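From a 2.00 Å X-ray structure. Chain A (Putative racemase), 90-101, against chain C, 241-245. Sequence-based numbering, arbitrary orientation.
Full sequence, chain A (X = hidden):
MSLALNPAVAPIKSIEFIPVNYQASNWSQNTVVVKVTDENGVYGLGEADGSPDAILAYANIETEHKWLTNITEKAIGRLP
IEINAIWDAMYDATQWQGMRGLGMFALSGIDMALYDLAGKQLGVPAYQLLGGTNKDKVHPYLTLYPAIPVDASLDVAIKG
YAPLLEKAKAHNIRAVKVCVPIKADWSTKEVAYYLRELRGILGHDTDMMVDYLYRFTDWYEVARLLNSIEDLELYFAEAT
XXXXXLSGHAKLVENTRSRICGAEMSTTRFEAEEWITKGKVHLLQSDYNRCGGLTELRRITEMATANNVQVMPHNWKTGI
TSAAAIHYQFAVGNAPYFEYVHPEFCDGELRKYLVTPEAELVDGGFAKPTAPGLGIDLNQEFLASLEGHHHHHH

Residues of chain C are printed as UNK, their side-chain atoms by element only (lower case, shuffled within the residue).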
# COMPACT_ATOMS: atom_id res chain seq x y z
N MSE A 90 34.62 16.37 -2.59
CA MSE A 90 34.55 17.15 -1.35
C MSE A 90 33.58 16.51 -0.34
O MSE A 90 33.89 16.36 0.84
CB MSE A 90 34.09 18.59 -1.63
CG MSE A 90 35.08 19.47 -2.41
SE MSE A 90 34.56 21.35 -2.34
CE MSE A 90 33.02 21.31 -3.52
N TYR A 91 32.41 16.13 -0.83
CA TYR A 91 31.39 15.52 0.01
C TYR A 91 31.91 14.23 0.64
O TYR A 91 31.82 14.04 1.85
CB TYR A 91 30.15 15.19 -0.82
CG TYR A 91 29.00 14.69 0.02
CD1 TYR A 91 28.14 15.58 0.68
CD2 TYR A 91 28.77 13.32 0.18
CE1 TYR A 91 27.08 15.11 1.46
CE2 TYR A 91 27.71 12.85 0.96
CZ TYR A 91 26.87 13.75 1.59
OH TYR A 91 25.82 13.27 2.35
N ASP A 92 32.44 13.35 -0.20
CA ASP A 92 32.97 12.07 0.25
C ASP A 92 34.03 12.17 1.35
O ASP A 92 34.02 11.39 2.30
CB ASP A 92 33.56 11.30 -0.93
CG ASP A 92 34.08 9.93 -0.54
OD1 ASP A 92 33.25 9.05 -0.19
OD2 ASP A 92 35.31 9.72 -0.56
N ALA A 93 34.93 13.14 1.22
CA ALA A 93 36.03 13.32 2.17
C ALA A 93 35.67 14.04 3.47
O ALA A 93 36.48 14.10 4.39
CB ALA A 93 37.19 14.05 1.49
N THR A 94 34.45 14.55 3.53
CA THR A 94 33.99 15.29 4.71
C THR A 94 32.74 14.71 5.36
O THR A 94 32.09 15.37 6.17
CB THR A 94 33.71 16.76 4.34
OG1 THR A 94 32.71 16.81 3.32
CG2 THR A 94 34.97 17.42 3.80
N GLN A 95 32.39 13.47 5.01
CA GLN A 95 31.21 12.84 5.57
C GLN A 95 31.13 12.85 7.10
O GLN A 95 30.04 12.98 7.66
CB GLN A 95 31.10 11.39 5.10
CG GLN A 95 30.93 11.21 3.61
CD GLN A 95 30.80 9.75 3.22
OE1 GLN A 95 29.83 9.09 3.58
NE2 GLN A 95 31.79 9.24 2.50
N TRP A 96 32.27 12.72 7.77
CA TRP A 96 32.25 12.66 9.23
C TRP A 96 31.60 13.85 9.92
O TRP A 96 31.02 13.70 10.99
CB TRP A 96 33.67 12.44 9.78
CG TRP A 96 33.66 11.94 11.19
CD1 TRP A 96 33.83 12.67 12.33
CD2 TRP A 96 33.38 10.60 11.62
NE1 TRP A 96 33.67 11.88 13.44
CE2 TRP A 96 33.39 10.60 13.04
CE3 TRP A 96 33.11 9.40 10.95
CZ2 TRP A 96 33.15 9.45 13.79
CZ3 TRP A 96 32.87 8.25 11.70
CH2 TRP A 96 32.89 8.28 13.11
N GLN A 97 31.68 15.04 9.32
CA GLN A 97 31.06 16.20 9.95
C GLN A 97 30.46 17.19 8.96
O GLN A 97 30.02 18.26 9.35
CB GLN A 97 32.07 16.92 10.86
CG GLN A 97 33.33 17.38 10.16
CD GLN A 97 34.36 18.02 11.11
OE1 GLN A 97 34.29 17.84 12.33
NE2 GLN A 97 35.31 18.75 10.54
N GLY A 98 30.42 16.83 7.68
CA GLY A 98 29.88 17.75 6.69
C GLY A 98 28.74 17.27 5.80
O GLY A 98 28.38 17.94 4.83
N MSE A 99 28.15 16.12 6.12
CA MSE A 99 27.06 15.58 5.32
C MSE A 99 25.78 16.41 5.38
O MSE A 99 25.00 16.42 4.43
CB MSE A 99 26.72 14.15 5.74
CG MSE A 99 27.75 13.12 5.36
SE MSE A 99 27.00 11.34 5.49
CE MSE A 99 26.93 11.21 7.42
N ARG A 100 25.58 17.10 6.50
CA ARG A 100 24.40 17.92 6.71
C ARG A 100 24.82 19.11 7.58
O ARG A 100 25.96 19.17 8.04
CB ARG A 100 23.32 17.12 7.44
CG ARG A 100 22.95 15.77 6.81
CD ARG A 100 22.02 15.92 5.60
NE ARG A 100 21.49 14.63 5.16
CZ ARG A 100 22.17 13.73 4.44
NH1 ARG A 100 23.42 13.98 4.07
NH2 ARG A 100 21.60 12.58 4.11
N GLY A 101 23.90 20.04 7.81
CA GLY A 101 24.22 21.18 8.66
C GLY A 101 25.29 22.13 8.15
O GLY A 101 25.55 22.22 6.94
N UNK C 241 26.96 -0.24 3.01
CA UNK C 241 26.71 0.73 1.94
C UNK C 241 26.95 2.16 2.44
O UNK C 241 27.11 2.38 3.64
c UNK C 241 25.27 0.58 1.44
c UNK C 241 24.92 -0.78 0.82
c UNK C 241 23.42 -0.88 0.59
c UNK C 241 25.68 -0.97 -0.48
N UNK C 242 26.97 3.12 1.53
CA UNK C 242 27.19 4.52 1.92
C UNK C 242 26.11 4.99 2.89
O UNK C 242 24.95 4.57 2.79
o UNK C 242 30.26 3.73 0.44
c UNK C 242 29.68 4.81 0.35
n UNK C 242 30.18 5.93 0.84
c UNK C 242 28.31 4.93 -0.32
c UNK C 242 27.24 5.39 0.67
N UNK C 243 26.48 5.86 3.82
CA UNK C 243 25.58 6.35 4.84
C UNK C 243 24.29 7.02 4.35
O UNK C 243 23.26 6.95 5.03
c UNK C 243 26.33 7.28 5.79
c UNK C 243 25.87 6.75 8.28
n UNK C 243 25.05 7.33 9.23
c UNK C 243 24.41 8.34 8.68
n UNK C 243 24.77 8.42 7.41
c UNK C 243 25.70 7.44 7.13
N UNK C 244 24.34 7.67 3.20
CA UNK C 244 23.13 8.31 2.69
C UNK C 244 22.21 7.34 1.96
O UNK C 244 21.04 7.64 1.72
o UNK C 244 23.77 11.14 3.34
c UNK C 244 23.49 9.44 1.72
o UNK C 244 25.41 10.81 1.91
c UNK C 244 24.28 10.54 2.37
N UNK C 245 22.73 6.17 1.61
CA UNK C 245 21.97 5.18 0.86
C UNK C 245 20.99 4.33 1.66
O UNK C 245 21.15 3.13 1.79
o UNK C 245 22.93 2.39 -1.34
c UNK C 245 22.96 4.27 0.12
c UNK C 245 22.27 3.35 -0.88
o UNK C 245 21.09 3.59 -1.20
O HOH W 1 29.14 6.54 3.84
O HOH W 2 27.24 8.90 2.50

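Position 241 carries four side-chain carbons and no heteroatom, forked at the second carbon. Nothing of the chain A stretch comes near it; its side chain is out of reach. A four-carbon chain that forks at its second atom is leucine, and Leu C241 is buried elsewhere in the structure.

At position 242 three carbons follow one another without a branch, and the third carries one oxygen and one nitrogen. The CA-to-CB bond points sideways, yet the end of the side chain comes nearer to Asp A92 and Gln A95. A side-chain amide on a two-methylene arm makes the residue glutamine. The amide of Gln C242 is probably turned over in the model, so what can be read here is packing against the polar end of Gln A95, not a pattern of donors and acceptors. The backbone is clearer: Gln C242 O accepts from the backbone N of position 245 at 3.0 Å, closing a type I beta turn.

Position 243 has one carbon leading to a five-membered ring of three carbons and two nitrogens, an imidazole. With chi1 in the t well, the ring lies beside the selenomethionine at Met A99, whose CE is 3.5 Å from one of the ring nitrogens of position 243. The residue is histidine, and that nitrogen is ND1. The SE atom of Met A99 sits 4.9 Å from the centroid of the His C243 ring, in an oblique approach. The main chain takes part as well, since His C243 N donates to water 1.

Position 244 shows two carbons, the second bearing two oxygens: a short carboxylate. Its CA-to-CB bond points toward chain A, and the two oxygens take different partners. Tyr A91 OH donates to one oxygen of position 244 at 2.5 Å, near the plane of the tyrosine ring. Arg A100 NH2 reaches the other oxygen of position 244 at 2.7 Å in a salt bridge, with Arg A100 NH1 adding a hydrogen bond to that same oxygen at 3.0 Å. The residue is aspartate; the tyrosine's oxygen is OD2, the arginine's OD1.

Position 245 has the same make-up, two carbons with two oxygens on the second. It is out of reach of the chain A stretch, and is also aspartate. Asp C245 instead caps the helix that begins immediately after it.

The rule of the contact is one acid held by a site whose side chains are also bonded to each other. Asp C244 has more of its surface covered by the other stretch than any other residue here. Within chain A, Arg A100 NH1 donates to Met A99 O at 2.9 Å and to Tyr A91 OH at 3.0 Å, tying the arginine to the tyrosine that grips the same carboxylate. Gln A95 supplies a second, wetter layer. Gln A95 OE1 accepts from water 1 O at 2.7 Å and from water 2 O at 2.8 Å; the first receives His C243 N, while the second receives Asp C244 N and donates to Asp C244 OD2. The amides of His C243 and Asp C244 thus go to water, while the carboxylate of Asp C244 takes direct bonds from Tyr A91 and Arg A100 and one from water 2, with Met A99 packed alongside.

Chain C (241-245) LQHDD
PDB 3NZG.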